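Local coordinates for glyoxalase family protein (Bacillus cereus, PDB 1SS4) that is of unknown function but belongs to the glyoxalase (vicinal oxygen chelate) superfamily, binds glutathione in the crystal, and may act as a methylmalonyl-CoA epimerase, at residues H116-V121 with C134-V139; C57-M62 with L74-T79; G95-M100 with G141-L146. All blocks are in the same frame, centred on the assembly; numbering follows the deposited sequence.

Contact 1: residues H116-V121 with C134-V139; sequences HGAELV and CYIRGV. With FMT (formic acid), chain F.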
ATOM      1  N   HIS A 116      -9.280 -20.073   7.532  1.00 55.72           N
ATOM      2  CA  HIS A 116      -8.269 -20.410   6.544  1.00 55.85           C
ATOM      3  C   HIS A 116      -6.842 -20.128   7.010  1.00 55.24           C
ATOM      4  O   HIS A 116      -5.916 -20.106   6.196  1.00 57.14           O
ATOM      5  CB  HIS A 116      -8.530 -19.662   5.240  1.00 57.53           C
ATOM      6  CG  HIS A 116      -9.764 -20.107   4.522  1.00 60.61           C
ATOM      7  ND1 HIS A 116     -10.036 -21.434   4.265  1.00 61.70           N
ATOM      8  CD2 HIS A 116     -10.776 -19.400   3.965  1.00 61.60           C
ATOM      9  CE1 HIS A 116     -11.161 -21.525   3.577  1.00 62.48           C
ATOM     10  NE2 HIS A 116     -11.629 -20.305   3.381  1.00 63.29           N
ATOM     11  N   GLY A 117      -6.661 -19.903   8.306  1.00 52.80           N
ATOM     12  CA  GLY A 117      -5.323 -19.665   8.816  1.00 49.97           C
ATOM     13  C   GLY A 117      -4.908 -18.241   9.141  1.00 47.70           C
ATOM     14  O   GLY A 117      -3.767 -18.015   9.548  1.00 47.17           O
ATOM     15  N   ALA A 118      -5.806 -17.278   8.958  1.00 45.47           N
ATOM     16  CA  ALA A 118      -5.483 -15.887   9.269  1.00 41.79           C
ATOM     17  C   ALA A 118      -5.632 -15.695  10.774  1.00 41.83           C
ATOM     18  O   ALA A 118      -6.339 -16.469  11.430  1.00 40.10           O
ATOM     19  CB  ALA A 118      -6.415 -14.941   8.511  1.00 41.93           C
ATOM     20  N   GLU A 119      -4.971 -14.682  11.328  1.00 39.24           N
ATOM     21  CA  GLU A 119      -5.050 -14.444  12.764  1.00 41.48           C
ATOM     22  C   GLU A 119      -5.412 -13.011  13.144  1.00 40.69           C
ATOM     23  O   GLU A 119      -4.795 -12.050  12.678  1.00 37.31           O
ATOM     24  CB  GLU A 119      -3.725 -14.810  13.446  1.00 45.20           C
ATOM     25  CG  GLU A 119      -2.625 -13.767  13.261  1.00 52.15           C
ATOM     26  CD  GLU A 119      -1.515 -13.863  14.303  1.00 55.23           C
ATOM     27  OE1 GLU A 119      -1.802 -13.658  15.506  1.00 58.53           O
ATOM     28  OE2 GLU A 119      -0.357 -14.139  13.917  1.00 55.26           O
ATOM     29  N   LEU A 120      -6.411 -12.882  14.017  1.00 40.19           N
ATOM     30  CA  LEU A 120      -6.862 -11.582  14.492  1.00 39.40           C
ATOM     31  C   LEU A 120      -5.739 -10.963  15.339  1.00 38.81           C
ATOM     32  O   LEU A 120      -5.233 -11.592  16.273  1.00 39.07           O
ATOM     33  CB  LEU A 120      -8.137 -11.775  15.314  1.00 41.37           C
ATOM     34  CG  LEU A 120      -8.846 -10.541  15.866  1.00 44.76           C
ATOM     35  CD1 LEU A 120      -9.231  -9.604  14.718  1.00 45.49           C
ATOM     36  CD2 LEU A 120     -10.089 -10.988  16.653  1.00 44.25           C
ATOM     37  N   VAL A 121      -5.334  -9.737  15.021  1.00 35.70           N
ATOM     38  CA  VAL A 121      -4.242  -9.111  15.760  1.00 34.59           C
ATOM     39  C   VAL A 121      -4.659  -8.653  17.136  1.00 35.99           C
ATOM     40  O   VAL A 121      -3.938  -8.866  18.112  1.00 37.67           O
ATOM     41  CB  VAL A 121      -3.659  -7.915  14.985  1.00 34.90           C
ATOM     42  CG1 VAL A 121      -2.506  -7.271  15.778  1.00 32.65           C
ATOM     43  CG2 VAL A 121      -3.171  -8.396  13.638  1.00 32.11           C
ATOM     44  N   CYS A 134     -10.918  -4.239  12.736  1.00 31.78           N
ATOM     45  CA  CYS A 134      -9.867  -5.057  13.305  1.00 31.26           C
ATOM     46  C   CYS A 134      -8.682  -5.139  12.348  1.00 29.63           C
ATOM     47  O   CYS A 134      -8.763  -4.702  11.193  1.00 27.16           O
ATOM     48  CB  CYS A 134     -10.375  -6.475  13.567  1.00 32.24           C
ATOM     49  SG  CYS A 134     -10.779  -7.386  12.060  1.00 34.78           S
ATOM     50  N   TYR A 135      -7.591  -5.695  12.857  1.00 26.76           N
ATOM     51  CA  TYR A 135      -6.378  -5.926  12.078  1.00 27.33           C
ATOM     52  C   TYR A 135      -6.246  -7.433  12.041  1.00 29.54           C
ATOM     53  O   TYR A 135      -6.467  -8.112  13.043  1.00 30.20           O
ATOM     54  CB  TYR A 135      -5.136  -5.352  12.760  1.00 24.57           C
ATOM     55  CG  TYR A 135      -4.834  -3.900  12.470  1.00 24.81           C
ATOM     56  CD1 TYR A 135      -3.607  -3.343  12.852  1.00 25.26           C
ATOM     57  CD2 TYR A 135      -5.763  -3.079  11.842  1.00 24.98           C
ATOM     58  CE1 TYR A 135      -3.321  -2.008  12.611  1.00 25.23           C
ATOM     59  CE2 TYR A 135      -5.491  -1.745  11.606  1.00 24.47           C
ATOM     60  CZ  TYR A 135      -4.266  -1.216  11.995  1.00 24.86           C
ATOM     61  OH  TYR A 135      -4.017   0.115  11.788  1.00 27.47           O
ATOM     62  N   ILE A 136      -5.873  -7.952  10.888  1.00 30.27           N
ATOM     63  CA  ILE A 136      -5.715  -9.378  10.700  1.00 32.66           C
ATOM     64  C   ILE A 136      -4.400  -9.633  10.012  1.00 32.46           C
ATOM     65  O   ILE A 136      -4.002  -8.855   9.146  1.00 31.44           O
ATOM     66  CB  ILE A 136      -6.823  -9.924   9.769  1.00 36.16           C
ATOM     67  CG1 ILE A 136      -8.182  -9.773  10.442  1.00 38.02           C
ATOM     68  CG2 ILE A 136      -6.533 -11.371   9.383  1.00 37.68           C
ATOM     69  CD1 ILE A 136      -8.349 -10.665  11.636  1.00 42.64           C
ATOM     70  N   ARG A 137      -3.725 -10.711  10.416  1.00 31.48           N
ATOM     71  CA  ARG A 137      -2.495 -11.149   9.777  1.00 30.15           C
ATOM     72  C   ARG A 137      -3.030 -12.195   8.795  1.00 30.51           C
ATOM     73  O   ARG A 137      -3.512 -13.269   9.204  1.00 28.72           O
ATOM     74  CB  ARG A 137      -1.549 -11.812  10.785  1.00 30.99           C
ATOM     75  CG  ARG A 137      -0.920 -10.858  11.787  1.00 33.84           C
ATOM     76  CD  ARG A 137       0.498 -10.526  11.397  1.00 36.28           C
ATOM     77  NE  ARG A 137       1.075  -9.436  12.183  1.00 32.91           N
ATOM     78  CZ  ARG A 137       1.905  -8.534  11.671  1.00 31.84           C
ATOM     79  NH1 ARG A 137       2.225  -8.619  10.389  1.00 27.84           N
ATOM     80  NH2 ARG A 137       2.415  -7.561  12.430  1.00 24.59           N
ATOM     81  N   GLY A 138      -2.978 -11.876   7.504  1.00 26.42           N
ATOM     82  CA  GLY A 138      -3.494 -12.792   6.510  1.00 25.53           C
ATOM     83  C   GLY A 138      -2.454 -13.697   5.895  1.00 26.27           C
ATOM     84  O   GLY A 138      -1.574 -14.210   6.589  1.00 27.59           O
ATOM     85  N   VAL A 139      -2.552 -13.894   4.582  1.00 26.23           N
ATOM     86  CA  VAL A 139      -1.605 -14.742   3.876  1.00 25.02           C
ATOM     87  C   VAL A 139      -0.162 -14.346   4.205  1.00 23.97           C
ATOM     88  O   VAL A 139       0.209 -13.171   4.150  1.00 23.80           O
ATOM     89  CB  VAL A 139      -1.846 -14.711   2.345  1.00 25.62           C
ATOM     90  CG1 VAL A 139      -1.636 -13.303   1.800  1.00 25.52           C
ATOM     91  CG2 VAL A 139      -0.930 -15.729   1.655  1.00 25.89           C
TER
HETATM   92  C   FMT F 403       1.214  -8.813  15.669  0.95 41.61           C
HETATM   93  O1  FMT F 403       0.778  -9.750  14.923  0.95 40.03           O
HETATM   94  O2  FMT F 403       0.923  -7.658  15.212  0.95 41.11           O
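Glu119 and Arg137 form a hydrogen-bonded pair in the beta hairpin of strands 119-127 and 131-137, the second and third strands of a beta-alpha-beta-beta-beta module of the glyoxalase fold. Glu119 N donates to Arg137 O at 2.9 Å, and Arg137 N returns to Glu119 O at 2.8 Å. Ahead of this pair, Gly117, with its positive phi, ends the helix before the strand in a Schellman motif. Glu119 CG stands between the backbone N and the carbonyl carbon (chi1 77°) and touches Arg137 CB at 3.3 Å. The two chains run side by side, yet Glu119 OE2 stays 5.2 Å from Arg137 NE, so their aliphatic parts make the contact. Just before the strand, Ala118 CB touches Ile136 CG2, its small methyl leaving room for that branch; on the face opposite Glu119 and Arg137, Leu120 meets the tip of Ile136, the methyls Leu120 CD1 and Ile136 CD1 a tight 3.4 Å apart. Arginine suits its site because it has several donors to spend: NH1 bonds to Gly141 O and NH2 to Ala89 O. A formate, probably from the crystallisation liquor, lies at the guanidinium edge, with Arg137 NE 2.8 Å from its O1 and Arg137 NH2 3.2 Å from its O2.

Contact 2: residues C57-M62 with L74-T79; sequences CVEIAM and LSRFLT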
ATOM      1  N   CYS A  57      13.308 -12.079 -13.049  1.00 34.19           N
ATOM      2  CA  CYS A  57      12.207 -12.882 -13.535  1.00 34.53           C
ATOM      3  C   CYS A  57      11.219 -12.865 -12.383  1.00 32.61           C
ATOM      4  O   CYS A  57      11.518 -13.365 -11.302  1.00 30.44           O
ATOM      5  CB  CYS A  57      12.662 -14.320 -13.795  1.00 38.31           C
ATOM      6  SG  CYS A  57      11.360 -15.393 -14.462  1.00 51.54           S
ATOM      7  N   VAL A  58      10.058 -12.268 -12.606  1.00 31.27           N
ATOM      8  CA  VAL A  58       9.045 -12.190 -11.566  1.00 30.93           C
ATOM      9  C   VAL A  58       7.694 -12.610 -12.111  1.00 30.53           C
ATOM     10  O   VAL A  58       7.408 -12.410 -13.290  1.00 32.30           O
ATOM     11  CB  VAL A  58       8.925 -10.752 -11.037  1.00 31.96           C
ATOM     12  CG1 VAL A  58       7.888 -10.686  -9.942  1.00 36.06           C
ATOM     13  CG2 VAL A  58      10.263 -10.286 -10.502  1.00 34.34           C
ATOM     14  N   GLU A  59       6.883 -13.248 -11.275  1.00 29.49           N
ATOM     15  CA  GLU A  59       5.547 -13.620 -11.691  1.00 28.54           C
ATOM     16  C   GLU A  59       4.643 -12.586 -11.022  1.00 29.13           C
ATOM     17  O   GLU A  59       4.766 -12.314  -9.817  1.00 26.25           O
ATOM     18  CB  GLU A  59       5.176 -15.021 -11.218  1.00 31.56           C
ATOM     19  CG  GLU A  59       3.884 -15.526 -11.853  1.00 32.29           C
ATOM     20  CD  GLU A  59       3.450 -16.872 -11.296  1.00 35.78           C
ATOM     21  OE1 GLU A  59       4.149 -17.391 -10.398  1.00 36.50           O
ATOM     22  OE2 GLU A  59       2.408 -17.407 -11.752  1.00 36.23           O
ATOM     23  N   ILE A  60       3.734 -12.024 -11.807  1.00 28.15           N
ATOM     24  CA  ILE A  60       2.830 -10.981 -11.335  1.00 29.29           C
ATOM     25  C   ILE A  60       1.359 -11.350 -11.462  1.00 29.41           C
ATOM     26  O   ILE A  60       0.960 -12.046 -12.400  1.00 30.44           O
ATOM     27  CB  ILE A  60       3.072  -9.685 -12.138  1.00 29.34           C
ATOM     28  CG1 ILE A  60       4.455  -9.124 -11.801  1.00 31.50           C
ATOM     29  CG2 ILE A  60       2.003  -8.656 -11.833  1.00 34.61           C
ATOM     30  CD1 ILE A  60       4.867  -7.999 -12.710  1.00 36.36           C
ATOM     31  N   ALA A  61       0.560 -10.880 -10.511  1.00 26.93           N
ATOM     32  CA  ALA A  61      -0.881 -11.115 -10.515  1.00 28.51           C
ATOM     33  C   ALA A  61      -1.555  -9.812 -10.117  1.00 29.25           C
ATOM     34  O   ALA A  61      -1.193  -9.210  -9.111  1.00 29.58           O
ATOM     35  CB  ALA A  61      -1.250 -12.217  -9.540  1.00 27.51           C
HETATM   36  N   MSE A  62      -2.529  -9.370 -10.900  1.00 26.74           N
HETATM   37  CA  MSE A  62      -3.216  -8.128 -10.592  1.00 27.07           C
HETATM   38  C   MSE A  62      -4.628  -8.401 -10.080  1.00 28.77           C
HETATM   39  O   MSE A  62      -5.422  -9.058 -10.752  1.00 26.64           O
HETATM   40  CB  MSE A  62      -3.272  -7.243 -11.838  1.00 29.03           C
HETATM   41  CG  MSE A  62      -3.777  -5.830 -11.581  1.00 30.42           C
HETATM   42 SE   MSE A  62      -2.572  -4.741 -10.483  0.93 35.27          SE
HETATM   43  CE  MSE A  62      -1.194  -4.289 -11.817  1.00 31.96           C
ATOM     44  N   LEU A  74       0.296  -8.360  -6.929  1.00 22.26           N
ATOM     45  CA  LEU A  74       1.048  -9.361  -6.194  1.00 22.13           C
ATOM     46  C   LEU A  74       2.226  -9.787  -7.066  1.00 24.89           C
ATOM     47  O   LEU A  74       2.059 -10.069  -8.264  1.00 22.79           O
ATOM     48  CB  LEU A  74       0.132 -10.553  -5.864  1.00 25.06           C
ATOM     49  CG  LEU A  74      -1.112 -10.197  -5.040  1.00 23.75           C
ATOM     50  CD1 LEU A  74      -2.065 -11.386  -4.979  1.00 27.66           C
ATOM     51  CD2 LEU A  74      -0.711  -9.766  -3.610  1.00 23.66           C
ATOM     52  N   SER A  75       3.423  -9.790  -6.476  1.00 24.44           N
ATOM     53  CA  SER A  75       4.644 -10.169  -7.181  1.00 25.81           C
ATOM     54  C   SER A  75       5.407 -11.270  -6.449  1.00 25.25           C
ATOM     55  O   SER A  75       5.469 -11.286  -5.217  1.00 24.22           O
ATOM     56  CB  SER A  75       5.582  -8.964  -7.329  1.00 25.73           C
ATOM     57  OG  SER A  75       5.076  -8.044  -8.276  1.00 34.07           O
ATOM     58  N   ARG A  76       5.982 -12.178  -7.226  1.00 25.05           N
ATOM     59  CA  ARG A  76       6.799 -13.269  -6.701  1.00 28.67           C
ATOM     60  C   ARG A  76       8.095 -13.282  -7.513  1.00 27.58           C
ATOM     61  O   ARG A  76       8.066 -13.410  -8.742  1.00 27.29           O
ATOM     62  CB  ARG A  76       6.092 -14.613  -6.867  1.00 30.69           C
ATOM     63  CG  ARG A  76       6.918 -15.780  -6.352  1.00 39.57           C
ATOM     64  CD  ARG A  76       6.151 -17.087  -6.492  1.00 42.74           C
ATOM     65  NE  ARG A  76       5.907 -17.452  -7.889  1.00 45.59           N
ATOM     66  CZ  ARG A  76       6.795 -18.063  -8.669  1.00 47.79           C
ATOM     67  NH1 ARG A  76       7.997 -18.382  -8.194  1.00 47.91           N
ATOM     68  NH2 ARG A  76       6.477 -18.369  -9.920  1.00 47.63           N
ATOM     69  N   PHE A  77       9.226 -13.133  -6.828  1.00 28.52           N
ATOM     70  CA  PHE A  77      10.526 -13.129  -7.487  1.00 29.64           C
ATOM     71  C   PHE A  77      11.041 -14.549  -7.749  1.00 30.46           C
ATOM     72  O   PHE A  77      11.049 -15.366  -6.851  1.00 30.69           O
ATOM     73  CB  PHE A  77      11.555 -12.394  -6.619  1.00 26.62           C
ATOM     74  CG  PHE A  77      11.536 -10.892  -6.779  1.00 28.28           C
ATOM     75  CD1 PHE A  77      12.274 -10.278  -7.789  1.00 25.60           C
ATOM     76  CD2 PHE A  77      10.758 -10.094  -5.942  1.00 25.32           C
ATOM     77  CE1 PHE A  77      12.232  -8.881  -7.968  1.00 24.97           C
ATOM     78  CE2 PHE A  77      10.708  -8.712  -6.110  1.00 23.93           C
ATOM     79  CZ  PHE A  77      11.445  -8.099  -7.126  1.00 27.10           C
ATOM     80  N   LEU A  78      11.441 -14.841  -8.985  1.00 32.77           N
ATOM     81  CA  LEU A  78      12.038 -16.144  -9.292  1.00 33.00           C
ATOM     82  C   LEU A  78      13.535 -15.823  -9.174  1.00 33.60           C
ATOM     83  O   LEU A  78      14.293 -16.520  -8.499  1.00 36.20           O
ATOM     84  CB  LEU A  78      11.670 -16.590 -10.700  1.00 35.34           C
ATOM     85  CG  LEU A  78      10.239 -17.109 -10.895  1.00 38.36           C
ATOM     86  CD1 LEU A  78       9.218 -15.987 -10.727  1.00 38.16           C
ATOM     87  CD2 LEU A  78      10.121 -17.715 -12.280  1.00 41.94           C
ATOM     88  N   THR A  79      13.943 -14.736  -9.813  1.00 30.90           N
ATOM     89  CA  THR A  79      15.319 -14.250  -9.729  1.00 31.86           C
ATOM     90  C   THR A  79      15.286 -12.719  -9.810  1.00 30.86           C
ATOM     91  O   THR A  79      14.457 -12.143 -10.532  1.00 30.27           O
ATOM     92  CB  THR A  79      16.211 -14.778 -10.884  1.00 32.35           C
ATOM     93  OG1 THR A  79      15.615 -14.429 -12.134  1.00 35.10           O
ATOM     94  CG2 THR A  79      16.378 -16.294 -10.797  1.00 36.93           C
TER
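Val58 sets its CG2 methyl obliquely against the ring of Phe77, 3.4 Å from Phe77 CD1 and close to CE1 as well. CG1 lies anti to the backbone N and CG2 anti to the carbonyl carbon (chi1 -179°), which directs CG2 to the aromatic neighbour while CG1 leans toward Arg76 O. Farther along the same face Ile60 CG1 rests 3.7 Å from Ser75 OG, the small serine leaving space for the branched chain. These pairs belong to the antiparallel hairpin of strands 57-64 and 71-79, in the first of the chain's two mixed sheets. The other face carries Cys57, Glu59, Ala61, Leu74 and Arg76; there Ala61 and Leu74 pack beneath helix 22-32. Near the end of the pairing a classic beta bulge sets Leu78 and Thr79 together opposite Cys57. Cys57 O accepts both amides, Leu78 N at 2.7 Å and Thr79 N at 3.2 Å, and Cys57 SG touches Leu78 CD2 at 3.4 Å. Arg76 bends at its third torsion (chi3 65°), placing NE on the Glu59 side. Glu59 OE1 receives Arg76 NH2 at 2.6 Å and, weakly, Arg76 NE at 3.1 Å; it lies close to the guanidinium plane, while the carboxylate plane is turned 89° from it. The other oxygen, Glu59 OE2, forms a salt bridge with Arg39 on strand 35-42. Held between two arginines, the buried carboxylate of Glu59 is probably kept ionised, tying three adjacent strands together by charge.

Contact 3: residues G95-M100 with G141-L146; sequences GYLRVM and GILIGL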
ATOM      1  N   GLY A  95       7.346   2.626   7.731  1.00 18.15           N
ATOM      2  CA  GLY A  95       7.142   2.087   6.392  1.00 18.17           C
ATOM      3  C   GLY A  95       5.695   1.656   6.143  1.00 19.05           C
ATOM      4  O   GLY A  95       4.817   1.865   6.983  1.00 16.28           O
ATOM      5  N   TYR A  96       5.444   1.085   4.966  1.00 17.93           N
ATOM      6  CA  TYR A  96       4.090   0.637   4.611  1.00 17.37           C
ATOM      7  C   TYR A  96       3.569  -0.246   5.725  1.00 16.36           C
ATOM      8  O   TYR A  96       4.267  -1.141   6.198  1.00 16.44           O
ATOM      9  CB  TYR A  96       4.110  -0.128   3.289  1.00 16.73           C
ATOM     10  CG  TYR A  96       4.281   0.785   2.097  1.00 19.85           C
ATOM     11  CD1 TYR A  96       3.227   1.602   1.675  1.00 20.33           C
ATOM     12  CD2 TYR A  96       5.491   0.845   1.400  1.00 19.37           C
ATOM     13  CE1 TYR A  96       3.361   2.441   0.609  1.00 20.82           C
ATOM     14  CE2 TYR A  96       5.643   1.693   0.312  1.00 17.70           C
ATOM     15  CZ  TYR A  96       4.570   2.487  -0.076  1.00 20.19           C
ATOM     16  OH  TYR A  96       4.658   3.315  -1.155  1.00 17.95           O
ATOM     17  N   LEU A  97       2.327  -0.004   6.136  1.00 16.77           N
ATOM     18  CA  LEU A  97       1.752  -0.766   7.245  1.00 15.43           C
ATOM     19  C   LEU A  97       0.665  -1.752   6.846  1.00 17.29           C
ATOM     20  O   LEU A  97       0.789  -2.976   7.048  1.00 16.11           O
ATOM     21  CB  LEU A  97       1.178   0.204   8.295  1.00 15.72           C
ATOM     22  CG  LEU A  97       0.531  -0.444   9.520  1.00 14.41           C
ATOM     23  CD1 LEU A  97       1.555  -1.251  10.266  1.00 17.99           C
ATOM     24  CD2 LEU A  97      -0.075   0.635  10.453  1.00 19.12           C
ATOM     25  N   ARG A  98      -0.417  -1.228   6.295  1.00 18.18           N
ATOM     26  CA  ARG A  98      -1.498  -2.118   5.913  1.00 19.30           C
ATOM     27  C   ARG A  98      -2.471  -1.444   4.979  1.00 19.25           C
ATOM     28  O   ARG A  98      -2.569  -0.219   4.956  1.00 21.96           O
ATOM     29  CB  ARG A  98      -2.260  -2.544   7.176  1.00 20.98           C
ATOM     30  CG  ARG A  98      -2.830  -1.339   7.978  1.00 22.75           C
ATOM     31  CD  ARG A  98      -4.327  -1.219   7.778  1.00 24.28           C
ATOM     32  NE  ARG A  98      -4.914   0.018   8.300  1.00 24.22           N
ATOM     33  CZ  ARG A  98      -5.079   1.121   7.580  1.00 21.82           C
ATOM     34  NH1 ARG A  98      -4.684   1.150   6.310  1.00 22.83           N
ATOM     35  NH2 ARG A  98      -5.697   2.171   8.098  1.00 22.51           N
ATOM     36  N   VAL A  99      -3.178  -2.257   4.205  1.00 20.31           N
ATOM     37  CA  VAL A  99      -4.245  -1.737   3.374  1.00 20.88           C
ATOM     38  C   VAL A  99      -5.506  -2.058   4.200  1.00 22.25           C
ATOM     39  O   VAL A  99      -5.578  -3.101   4.861  1.00 22.77           O
ATOM     40  CB  VAL A  99      -4.321  -2.415   1.982  1.00 23.00           C
ATOM     41  CG1 VAL A  99      -3.023  -2.130   1.201  1.00 23.68           C
ATOM     42  CG2 VAL A  99      -4.506  -3.900   2.104  1.00 25.97           C
HETATM   43  N   MSE A 100      -6.466  -1.130   4.193  1.00 20.00           N
HETATM   44  CA  MSE A 100      -7.729  -1.254   4.931  1.00 24.54           C
HETATM   45  C   MSE A 100      -8.887  -1.491   3.955  1.00 22.20           C
HETATM   46  O   MSE A 100      -9.039  -0.759   2.980  1.00 24.63           O
HETATM   47  CB  MSE A 100      -7.975   0.038   5.728  1.00 25.04           C
HETATM   48  CG  MSE A 100      -9.384   0.223   6.299  1.00 31.93           C
HETATM   49 SE   MSE A 100      -9.722  -0.960   7.767  0.93 37.42          SE
HETATM   50  CE  MSE A 100      -8.635  -0.158   9.137  1.00 27.28           C
ATOM     51  N   GLY A 141       1.284 -13.915   6.927  1.00 24.00           N
ATOM     52  CA  GLY A 141       1.360 -12.927   7.996  1.00 27.17           C
ATOM     53  C   GLY A 141       1.173 -11.463   7.614  1.00 27.52           C
ATOM     54  O   GLY A 141       1.293 -10.580   8.469  1.00 27.88           O
ATOM     55  N   ILE A 142       0.866 -11.199   6.346  1.00 27.55           N
ATOM     56  CA  ILE A 142       0.693  -9.827   5.871  1.00 25.53           C
ATOM     57  C   ILE A 142      -0.456  -9.095   6.573  1.00 25.09           C
ATOM     58  O   ILE A 142      -1.587  -9.580   6.639  1.00 20.66           O
ATOM     59  CB  ILE A 142       0.513  -9.832   4.332  1.00 25.05           C
ATOM     60  CG1 ILE A 142       1.829 -10.312   3.698  1.00 28.23           C
ATOM     61  CG2 ILE A 142       0.144  -8.424   3.806  1.00 22.88           C
ATOM     62  CD1 ILE A 142       1.735 -10.679   2.233  1.00 27.55           C
ATOM     63  N   LEU A 143      -0.150  -7.914   7.092  1.00 24.06           N
ATOM     64  CA  LEU A 143      -1.124  -7.107   7.816  1.00 24.33           C
ATOM     65  C   LEU A 143      -2.184  -6.447   6.932  1.00 24.19           C
ATOM     66  O   LEU A 143      -1.864  -5.715   5.986  1.00 22.78           O
ATOM     67  CB  LEU A 143      -0.403  -6.031   8.627  1.00 22.26           C
ATOM     68  CG  LEU A 143      -1.245  -5.275   9.660  1.00 24.23           C
ATOM     69  CD1 LEU A 143      -1.651  -6.243  10.766  1.00 22.37           C
ATOM     70  CD2 LEU A 143      -0.417  -4.109  10.245  1.00 19.89           C
ATOM     71  N   ILE A 144      -3.447  -6.709   7.273  1.00 22.18           N
ATOM     72  CA  ILE A 144      -4.608  -6.159   6.578  1.00 25.29           C
ATOM     73  C   ILE A 144      -5.551  -5.576   7.620  1.00 23.89           C
ATOM     74  O   ILE A 144      -5.594  -6.034   8.746  1.00 25.32           O
ATOM     75  CB  ILE A 144      -5.386  -7.260   5.844  1.00 28.26           C
ATOM     76  CG1 ILE A 144      -4.465  -8.004   4.882  1.00 32.38           C
ATOM     77  CG2 ILE A 144      -6.538  -6.662   5.114  1.00 33.94           C
ATOM     78  CD1 ILE A 144      -3.933  -7.137   3.774  1.00 31.75           C
ATOM     79  N   GLY A 145      -6.299  -4.556   7.228  1.00 24.02           N
ATOM     80  CA  GLY A 145      -7.268  -3.948   8.105  1.00 22.98           C
ATOM     81  C   GLY A 145      -8.641  -4.250   7.505  1.00 24.65           C
ATOM     82  O   GLY A 145      -8.807  -4.299   6.286  1.00 22.81           O
ATOM     83  N   LEU A 146      -9.619  -4.481   8.365  1.00 23.95           N
ATOM     84  CA  LEU A 146     -10.987  -4.755   7.921  1.00 24.65           C
ATOM     85  C   LEU A 146     -11.925  -3.857   8.692  1.00 23.89           C
ATOM     86  O   LEU A 146     -11.716  -3.614   9.868  1.00 24.67           O
ATOM     87  CB  LEU A 146     -11.368  -6.204   8.191  1.00 26.45           C
ATOM     88  CG  LEU A 146     -10.626  -7.347   7.516  1.00 28.04           C
ATOM     89  CD1 LEU A 146     -11.172  -8.662   8.058  1.00 28.05           C
ATOM     90  CD2 LEU A 146     -10.802  -7.270   6.025  1.00 28.21           C
TER
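Leu97 begins the contact by crossing Leu143, its CD1 methyl a tight 3.5 Å from Leu143 CD2. CG of Leu97 stands anti to the backbone N (chi1 180°), and the branched end comes closer to the partner strand than CB does. Arg98 follows and touches with its aliphatic part: its CB sits 3.4 Å from Leu143 O, and a bend at the second torsion (chi2 105°) brings its CD to 3.9 Å from Gly145 N. The charged end leads away, NH1 bonding to Asn14 OD1 of the second subunit. An arginine suits this place because its methylenes can pack on the strand while NH1 finds a partner across the interface. Val99 lies alongside Ile144, CG2 to Ile144 CD1 at 3.7 Å, two branched side chains pointing the same way. Its carbonyl O accepts Gly145 N at 2.9 Å, joining the parallel strands by a hydrogen bond. Met100, a selenomethionine, places CB over the centre of the Arg98 guanidinium, 3.5 Å above its plane, and curls its selenium over the backbone, SE being 3.5 Å from Gly145 C. The glycine, having no side chain, lets both Met100 and the Arg98 methylenes settle close to the main chain. The segment axes of 95-100 and 143-146 diverge by 36°, and Gly145 also bonds the backbone of Phe101, continuing the parallel pairing. Strand 95-103 is the outer strand of its sheet within the chain, and an antiparallel strand of the second subunit extends the sheet beyond it. Strand 143-149 also neighbours strand 131-137, while Ile144 packs on helix 22-32, and Leu146 on helices 22-32 and 106-115.

How the contacts relate
Contacts 1 and 3 share one sheet: strand 131-137 lies beside strand 143-149, and their centres are 10 Å apart. The probable hydrogen bonds Ile136 N to Ile144 O (2.9 Å) and Cys134 O to Leu146 N (3.0 Å) join them directly. Contact 2 lies in the chain's other sheet, its centre 23 Å from that of contact 1 and 20 Å from that of contact 3, touching neither. All three contacts reach the second subunit. Bound glutathione is about 12 Å from the side chain of Tyr135. Citrate and acetate, probably from the crystallisation liquor, lie about 5 Å from the side chain of Met100 and about 4 Å from that of Ile60.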